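Local coordinates for protein putative acetyltransferase Sthe_0691 (Sphaerobacter thermophilus, PDB 3SHP) that probably transfers an acetyl group, presumably from acetyl-coenzyme A, to a substrate that its name leaves open, at residues A40-F45 and L161-A166; K82-L87 and L119-V124. All coordinates share one frame; numbering follows the deposited sequence.

Interaction 1 of 2, residues A40-F45 and L161-A166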
ATOM      1  N   ALA A  40       8.641  -6.076  24.496  1.00 22.13           N
ATOM      2  CA  ALA A  40       8.718  -7.536  24.337  1.00 22.38           C
ATOM      3  C   ALA A  40       7.314  -8.091  24.147  1.00 22.98           C
ATOM      4  O   ALA A  40       6.486  -8.066  25.075  1.00 23.57           O
ATOM      5  CB  ALA A  40       9.434  -8.215  25.507  1.00 21.40           C
ATOM      6  N   ARG A  41       7.095  -8.575  22.921  1.00 22.54           N
ATOM      7  CA  ARG A  41       5.872  -9.126  22.361  1.00 22.97           C
ATOM      8  C   ARG A  41       5.053 -10.171  23.138  1.00 22.34           C
ATOM      9  O   ARG A  41       3.827 -10.239  22.995  1.00 21.17           O
ATOM     10  CB  ARG A  41       6.315  -9.881  21.110  1.00 23.45           C
ATOM     11  CG  ARG A  41       5.817  -9.376  19.903  1.00 24.39           C
ATOM     12  CD  ARG A  41       6.573 -10.073  18.802  1.00 23.77           C
ATOM     13  NE  ARG A  41       7.838  -9.377  18.605  1.00 23.56           N
ATOM     14  CZ  ARG A  41       8.435  -9.180  17.429  1.00 23.31           C
ATOM     15  NH1 ARG A  41       9.596  -8.520  17.405  1.00 20.66           N
ATOM     16  NH2 ARG A  41       7.871  -9.611  16.291  1.00 22.32           N
ATOM     17  N   ALA A  42       5.760 -11.065  23.826  1.00 21.98           N
ATOM     18  CA  ALA A  42       5.136 -12.131  24.586  1.00 21.87           C
ATOM     19  C   ALA A  42       5.918 -12.309  25.858  1.00 22.45           C
ATOM     20  O   ALA A  42       7.068 -11.870  25.951  1.00 22.01           O
ATOM     21  CB  ALA A  42       5.152 -13.405  23.791  1.00 22.12           C
ATOM     22  N   GLU A  43       5.313 -12.987  26.833  1.00 22.81           N
ATOM     23  CA  GLU A  43       5.942 -13.171  28.135  1.00 22.73           C
ATOM     24  C   GLU A  43       5.166 -14.283  28.842  1.00 22.90           C
ATOM     25  O   GLU A  43       3.992 -14.505  28.530  1.00 22.27           O
ATOM     26  CB  GLU A  43       5.884 -11.857  28.932  1.00 22.07           C
ATOM     27  CG  GLU A  43       4.454 -11.356  29.133  1.00 22.38           C
ATOM     28  CD  GLU A  43       4.346  -9.911  29.578  1.00 25.33           C
ATOM     29  OE1 GLU A  43       3.623  -9.686  30.584  1.00 27.19           O
ATOM     30  OE2 GLU A  43       4.913  -8.995  28.911  1.00 25.11           O
ATOM     31  N   ALA A  44       5.800 -14.987  29.771  1.00 23.84           N
ATOM     32  CA  ALA A  44       5.041 -15.926  30.611  1.00 25.73           C
ATOM     33  C   ALA A  44       3.844 -15.206  31.219  1.00 26.45           C
ATOM     34  O   ALA A  44       3.944 -14.027  31.584  1.00 26.68           O
ATOM     35  CB  ALA A  44       5.904 -16.495  31.728  1.00 25.76           C
ATOM     36  N   PHE A  45       2.719 -15.895  31.310  1.00 27.62           N
ATOM     37  CA  PHE A  45       1.541 -15.313  31.918  1.00 30.15           C
ATOM     38  C   PHE A  45       1.754 -15.181  33.418  1.00 31.57           C
ATOM     39  O   PHE A  45       1.869 -16.180  34.116  1.00 31.16           O
ATOM     40  CB  PHE A  45       0.324 -16.186  31.653  1.00 30.15           C
ATOM     41  CG  PHE A  45      -0.980 -15.615  32.175  1.00 31.78           C
ATOM     42  CD1 PHE A  45      -1.782 -14.830  31.358  1.00 32.26           C
ATOM     43  CD2 PHE A  45      -1.417 -15.895  33.478  1.00 32.14           C
ATOM     44  CE1 PHE A  45      -3.003 -14.314  31.824  1.00 32.52           C
ATOM     45  CE2 PHE A  45      -2.639 -15.390  33.959  1.00 32.39           C
ATOM     46  CZ  PHE A  45      -3.434 -14.593  33.133  1.00 32.99           C
ATOM     47  N   LEU A 161      10.900 -16.601  17.161  1.00 21.68           N
ATOM     48  CA  LEU A 161      11.277 -15.604  18.150  1.00 21.65           C
ATOM     49  C   LEU A 161      11.166 -16.253  19.525  1.00 22.30           C
ATOM     50  O   LEU A 161      10.133 -16.859  19.850  1.00 22.93           O
ATOM     51  CB  LEU A 161      10.352 -14.394  18.095  1.00 21.07           C
ATOM     52  CG  LEU A 161      10.775 -13.268  19.054  1.00 20.98           C
ATOM     53  CD1 LEU A 161      12.203 -12.795  18.701  1.00 18.95           C
ATOM     54  CD2 LEU A 161       9.751 -12.089  19.090  1.00 19.69           C
ATOM     55  N   LEU A 162      12.213 -16.112  20.329  1.00 22.26           N
ATOM     56  CA  LEU A 162      12.221 -16.647  21.672  1.00 22.02           C
ATOM     57  C   LEU A 162      12.130 -15.501  22.634  1.00 22.11           C
ATOM     58  O   LEU A 162      12.660 -14.433  22.355  1.00 22.76           O
ATOM     59  CB  LEU A 162      13.509 -17.437  21.930  1.00 22.19           C
ATOM     60  CG  LEU A 162      13.799 -18.600  20.968  1.00 21.91           C
ATOM     61  CD1 LEU A 162      15.095 -19.354  21.347  1.00 20.41           C
ATOM     62  CD2 LEU A 162      12.616 -19.527  20.970  1.00 20.70           C
ATOM     63  N   ILE A 163      11.451 -15.712  23.761  1.00 22.16           N
ATOM     64  CA  ILE A 163      11.400 -14.721  24.832  1.00 22.22           C
ATOM     65  C   ILE A 163      12.113 -15.288  26.045  1.00 23.92           C
ATOM     66  O   ILE A 163      11.694 -16.316  26.607  1.00 24.28           O
ATOM     67  CB  ILE A 163       9.961 -14.385  25.254  1.00 22.04           C
ATOM     68  CG1 ILE A 163       9.084 -14.069  24.039  1.00 19.97           C
ATOM     69  CG2 ILE A 163       9.967 -13.262  26.302  1.00 20.97           C
ATOM     70  CD1 ILE A 163       9.444 -12.751  23.328  1.00 19.78           C
ATOM     71  N   TYR A 164      13.195 -14.621  26.436  1.00 25.16           N
ATOM     72  CA  TYR A 164      13.991 -15.028  27.582  1.00 26.22           C
ATOM     73  C   TYR A 164      13.586 -14.163  28.756  1.00 27.20           C
ATOM     74  O   TYR A 164      13.337 -12.967  28.588  1.00 27.66           O
ATOM     75  CB  TYR A 164      15.497 -14.853  27.286  1.00 25.93           C
ATOM     76  CG  TYR A 164      16.119 -16.084  26.674  1.00 25.53           C
ATOM     77  CD1 TYR A 164      15.762 -16.499  25.391  1.00 24.42           C
ATOM     78  CD2 TYR A 164      17.056 -16.837  27.375  1.00 25.46           C
ATOM     79  CE1 TYR A 164      16.305 -17.638  24.831  1.00 24.52           C
ATOM     80  CE2 TYR A 164      17.629 -17.988  26.813  1.00 25.40           C
ATOM     81  CZ  TYR A 164      17.250 -18.365  25.538  1.00 27.04           C
ATOM     82  OH  TYR A 164      17.793 -19.484  24.945  1.00 30.30           O
ATOM     83  N   GLN A 165      13.539 -14.775  29.939  1.00 28.16           N
ATOM     84  CA  GLN A 165      13.108 -14.094  31.162  1.00 28.89           C
ATOM     85  C   GLN A 165      13.924 -14.488  32.371  1.00 30.47           C
ATOM     86  O   GLN A 165      14.443 -15.606  32.456  1.00 30.64           O
ATOM     87  CB  GLN A 165      11.625 -14.379  31.437  1.00 27.82           C
ATOM     88  CG  GLN A 165      10.687 -13.698  30.427  1.00 26.28           C
ATOM     89  CD  GLN A 165       9.223 -13.730  30.875  1.00 25.25           C
ATOM     90  OE1 GLN A 165       8.574 -14.790  30.871  1.00 25.26           O
ATOM     91  NE2 GLN A 165       8.698 -12.572  31.253  1.00 20.96           N
ATOM     92  N   ALA A 166      14.062 -13.551  33.297  1.00 32.49           N
ATOM     93  CA  ALA A 166      14.360 -13.898  34.672  1.00 34.78           C
ATOM     94  C   ALA A 166      13.208 -13.357  35.497  1.00 36.29           C
ATOM     95  O   ALA A 166      12.782 -12.190  35.341  1.00 36.28           O
ATOM     96  CB  ALA A 166      15.679 -13.315  35.116  1.00 34.62           C
TER
HETATM   97  O   HOH W   1       6.001 -12.444  32.309  1.00 27.19           O
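Three alternate residues in the 161-166 part of strand 157-167, Leu161, Ile163 and Gln165, send their side chains from the same side of the strand to meet residues 40-45. Leu161 comes first, with CG anti to its backbone N (chi1 -176°), which carries CD2 over one face of the Arg41 guanidinium. The methyl sits 3.3 Å above that plane, displaced toward the rim, and the two side chains cross at about a right angle. The charge of Arg41 is met elsewhere, by a salt bridge from NE to Glu125. Ile163 packs against the backbone of the loop: its CG2 lies 3.2 Å from Ala42 O, while CG1 and CD1 also approach this carbonyl oxygen. CG1 touches the methyl of Ala42, 4.0 Å from CB. Gln165 makes the polar contact through a side chain extended beyond CG. Its OE1 accepts a fairly straight bond from Ala44 N (3.0 Å, 159° at the hydrogen), the donor standing 37° out of the carbonyl plane. A water accepts from Gln165 NE2 at 2.9 Å and donates to Ala44 O at 2.7 Å, so one carboxamide serves Ala44 N directly and Ala44 O through the water; NE2 also bonds to Thr123. Glu43 turns its carboxylate to Arg149 of the second subunit and pairs antiparallel with a strand there, so residues 40-45, packed on their own sheet, join a beta sheet continuing across a subunit interface.

Interaction 2 of 2, residues K82-L87 and L119-V124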
ATOM      1  N   LYS A  82       5.635  -1.381  36.375  1.00 35.83           N
ATOM      2  CA  LYS A  82       5.880  -1.150  37.792  1.00 36.88           C
ATOM      3  C   LYS A  82       7.060  -1.966  38.312  1.00 36.53           C
ATOM      4  O   LYS A  82       7.970  -1.415  38.924  1.00 37.06           O
ATOM      5  CB  LYS A  82       4.622  -1.421  38.614  1.00 38.12           C
ATOM      6  CG  LYS A  82       4.746  -1.055  40.079  1.00 40.41           C
ATOM      7  CD  LYS A  82       3.384  -1.116  40.764  1.00 47.43           C
ATOM      8  CE  LYS A  82       2.730  -2.519  40.676  1.00 50.64           C
ATOM      9  NZ  LYS A  82       1.235  -2.538  40.979  1.00 52.43           N
ATOM     10  N   GLN A  83       7.046  -3.268  38.066  1.00 35.42           N
ATOM     11  CA  GLN A  83       8.107  -4.130  38.536  1.00 34.72           C
ATOM     12  C   GLN A  83       8.741  -4.948  37.416  1.00 33.15           C
ATOM     13  O   GLN A  83       9.353  -5.989  37.678  1.00 32.68           O
ATOM     14  CB  GLN A  83       7.530  -5.043  39.605  1.00 35.76           C
ATOM     15  CG  GLN A  83       7.565  -4.376  40.986  1.00 40.07           C
ATOM     16  CD  GLN A  83       6.435  -4.794  41.878  1.00 45.68           C
ATOM     17  OE1 GLN A  83       5.417  -5.338  41.429  1.00 49.67           O
ATOM     18  NE2 GLN A  83       6.587  -4.517  43.162  1.00 49.36           N
ATOM     19  N   THR A  84       8.569  -4.484  36.173  1.00 31.14           N
ATOM     20  CA  THR A  84       9.000  -5.238  34.995  1.00 29.29           C
ATOM     21  C   THR A  84       9.887  -4.409  34.095  1.00 27.87           C
ATOM     22  O   THR A  84       9.772  -3.181  34.062  1.00 27.48           O
ATOM     23  CB  THR A  84       7.803  -5.723  34.153  1.00 29.44           C
ATOM     24  OG1 THR A  84       7.089  -4.590  33.643  1.00 28.65           O
ATOM     25  CG2 THR A  84       6.844  -6.587  34.998  1.00 29.33           C
ATOM     26  N   ALA A  85      10.782  -5.080  33.375  1.00 26.58           N
ATOM     27  CA  ALA A  85      11.527  -4.447  32.306  1.00 25.79           C
ATOM     28  C   ALA A  85      11.485  -5.374  31.105  1.00 25.91           C
ATOM     29  O   ALA A  85      11.774  -6.565  31.235  1.00 26.31           O
ATOM     30  CB  ALA A  85      12.948  -4.211  32.720  1.00 25.89           C
ATOM     31  N   SER A  86      11.096  -4.824  29.956  1.00 25.16           N
ATOM     32  CA  SER A  86      11.010  -5.555  28.708  1.00 24.40           C
ATOM     33  C   SER A  86      11.888  -4.846  27.686  1.00 23.81           C
ATOM     34  O   SER A  86      11.940  -3.618  27.656  1.00 24.22           O
ATOM     35  CB  SER A  86       9.557  -5.600  28.228  1.00 24.94           C
ATOM     36  OG  SER A  86       8.727  -6.168  29.228  1.00 25.26           O
ATOM     37  N   LEU A  87      12.574  -5.609  26.848  1.00 22.83           N
ATOM     38  CA  LEU A  87      13.498  -5.021  25.884  1.00 22.58           C
ATOM     39  C   LEU A  87      13.729  -5.835  24.629  1.00 21.92           C
ATOM     40  O   LEU A  87      13.561  -7.059  24.609  1.00 21.82           O
ATOM     41  CB  LEU A  87      14.848  -4.732  26.515  1.00 22.87           C
ATOM     42  CG  LEU A  87      15.567  -5.858  27.218  1.00 25.36           C
ATOM     43  CD1 LEU A  87      17.056  -5.721  26.966  1.00 28.17           C
ATOM     44  CD2 LEU A  87      15.251  -5.810  28.727  1.00 27.15           C
ATOM     45  N   LEU A 119      13.259  -4.680  40.035  1.00 46.44           N
ATOM     46  CA  LEU A 119      12.508  -5.485  39.090  1.00 43.59           C
ATOM     47  C   LEU A 119      12.284  -6.879  39.616  1.00 42.06           C
ATOM     48  O   LEU A 119      13.170  -7.467  40.235  1.00 42.08           O
ATOM     49  CB  LEU A 119      13.261  -5.570  37.771  1.00 42.98           C
ATOM     50  CG  LEU A 119      13.612  -4.244  37.132  1.00 42.09           C
ATOM     51  CD1 LEU A 119      14.497  -4.541  35.930  1.00 41.55           C
ATOM     52  CD2 LEU A 119      12.356  -3.469  36.721  1.00 41.54           C
ATOM     53  N   LEU A 120      11.089  -7.395  39.371  1.00 39.99           N
ATOM     54  CA  LEU A 120      10.796  -8.791  39.645  1.00 38.63           C
ATOM     55  C   LEU A 120      10.867  -9.591  38.330  1.00 37.35           C
ATOM     56  O   LEU A 120      10.995 -10.818  38.373  1.00 37.84           O
ATOM     57  CB  LEU A 120       9.430  -8.934  40.350  1.00 38.27           C
ATOM     58  CG  LEU A 120       9.344  -8.164  41.688  1.00 39.52           C
ATOM     59  CD1 LEU A 120       7.980  -8.290  42.397  1.00 40.21           C
ATOM     60  CD2 LEU A 120      10.479  -8.566  42.653  1.00 39.84           C
ATOM     61  N   VAL A 121      10.813  -8.894  37.181  1.00 34.65           N
ATOM     62  CA  VAL A 121      10.793  -9.542  35.849  1.00 33.17           C
ATOM     63  C   VAL A 121      11.585  -8.760  34.805  1.00 32.53           C
ATOM     64  O   VAL A 121      11.430  -7.534  34.672  1.00 33.33           O
ATOM     65  CB  VAL A 121       9.355  -9.727  35.310  1.00 32.77           C
ATOM     66  CG1 VAL A 121       9.335 -10.681  34.132  1.00 32.06           C
ATOM     67  CG2 VAL A 121       8.430 -10.243  36.391  1.00 32.37           C
ATOM     68  N   ILE A 122      12.452  -9.475  34.092  1.00 31.34           N
ATOM     69  CA  ILE A 122      13.191  -8.956  32.940  1.00 29.83           C
ATOM     70  C   ILE A 122      12.854  -9.860  31.764  1.00 27.97           C
ATOM     71  O   ILE A 122      12.910 -11.091  31.894  1.00 27.27           O
ATOM     72  CB  ILE A 122      14.728  -8.986  33.178  1.00 30.55           C
ATOM     73  CG1 ILE A 122      15.100  -8.168  34.421  1.00 32.15           C
ATOM     74  CG2 ILE A 122      15.489  -8.453  31.963  1.00 30.59           C
ATOM     75  CD1 ILE A 122      16.627  -8.185  34.787  1.00 31.82           C
ATOM     76  N   THR A 123      12.516  -9.246  30.628  1.00 25.51           N
ATOM     77  CA  THR A 123      11.940  -9.949  29.496  1.00 23.89           C
ATOM     78  C   THR A 123      12.651  -9.425  28.238  1.00 23.66           C
ATOM     79  O   THR A 123      12.653  -8.208  27.971  1.00 23.42           O
ATOM     80  CB  THR A 123      10.393  -9.719  29.432  1.00 23.46           C
ATOM     81  OG1 THR A 123       9.780 -10.179  30.645  1.00 22.86           O
ATOM     82  CG2 THR A 123       9.745 -10.462  28.270  1.00 21.58           C
ATOM     83  N   VAL A 124      13.267 -10.343  27.495  1.00 22.61           N
ATOM     84  CA  VAL A 124      14.090 -10.005  26.328  1.00 21.74           C
ATOM     85  C   VAL A 124      13.693 -10.835  25.097  1.00 21.47           C
ATOM     86  O   VAL A 124      13.592 -12.070  25.168  1.00 21.60           O
ATOM     87  CB  VAL A 124      15.596 -10.250  26.610  1.00 22.43           C
ATOM     88  CG1 VAL A 124      16.464  -9.658  25.501  1.00 20.67           C
ATOM     89  CG2 VAL A 124      16.006  -9.652  27.983  1.00 23.77           C
TER
HETATM   90  O   HOH W   2       8.855  -7.899  31.646  1.00 30.29           O
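The beta-alpha-beta unit of strand 84-91, helix 98-116 and strand 121-127 closes here, its two strands lying side by side and parallel, as in the central sheet of GNAT-type acetyltransferases, the fold that the topology suggests. At the start of the pairing Gln83 O accepts two neighbouring amides, Leu120 N at 2.8 Å and Val121 N at 3.3 Å. The alternating parallel pattern follows: Ala85 N donates to Val121 O (2.9 Å), Thr123 N to Ala85 O (2.8 Å) and Leu87 N to Thr123 O (2.8 Å), the last two nearly along the C=O axis. Leu119 lays CD1 against Ala85 CB, 3.6 Å away. On the face bearing Ser86 and Thr123, a water donates to Ser86 OG and lies 2.7 Å from Thr123 OG1, joining the two hydroxyls; Thr123 OG1 also has Gln165 as a partner. On the other face Leu87 holds CG in the crowded position between backbone N and carbonyl carbon (chi1 54°), running alongside Val124 with CG 3.9 Å from Val124 CG2, and CD2 reaching Ile122 CG2. An alanine here lacks CG and both CD atoms, and so would probably loosen the packing on Val124 and Ile122 and against helix 98-116. That helix covers this side, with Val109 and Leu113 on Leu87, whereas strands 72-80 and 157-167 flank the pair in the sheet.

After strands 9-10 and 14-18 and helix 21-26, the chain reaches residues 40-45, then passes through strands 58-66 and 72-80 to strand 84-91. Interaction 2 closes the shorter loop, with helix 98-116 between its strands. The chain continues through helix 131-139 and strand 143-151 before strand 157-167 returns to residues 40-45 and closes interaction 1, whose loop encloses the whole of interaction 2 without crossing it. The two meet where strands 121-127 and 157-167 run antiparallel as neighbours: Val124 N probably donates a hydrogen bond to Tyr164 O, and the methyls Ile163 CG2 and Thr123 CG2 pack together. Together they link the helix-covered parallel pair to a segment that takes part in the subunit interface.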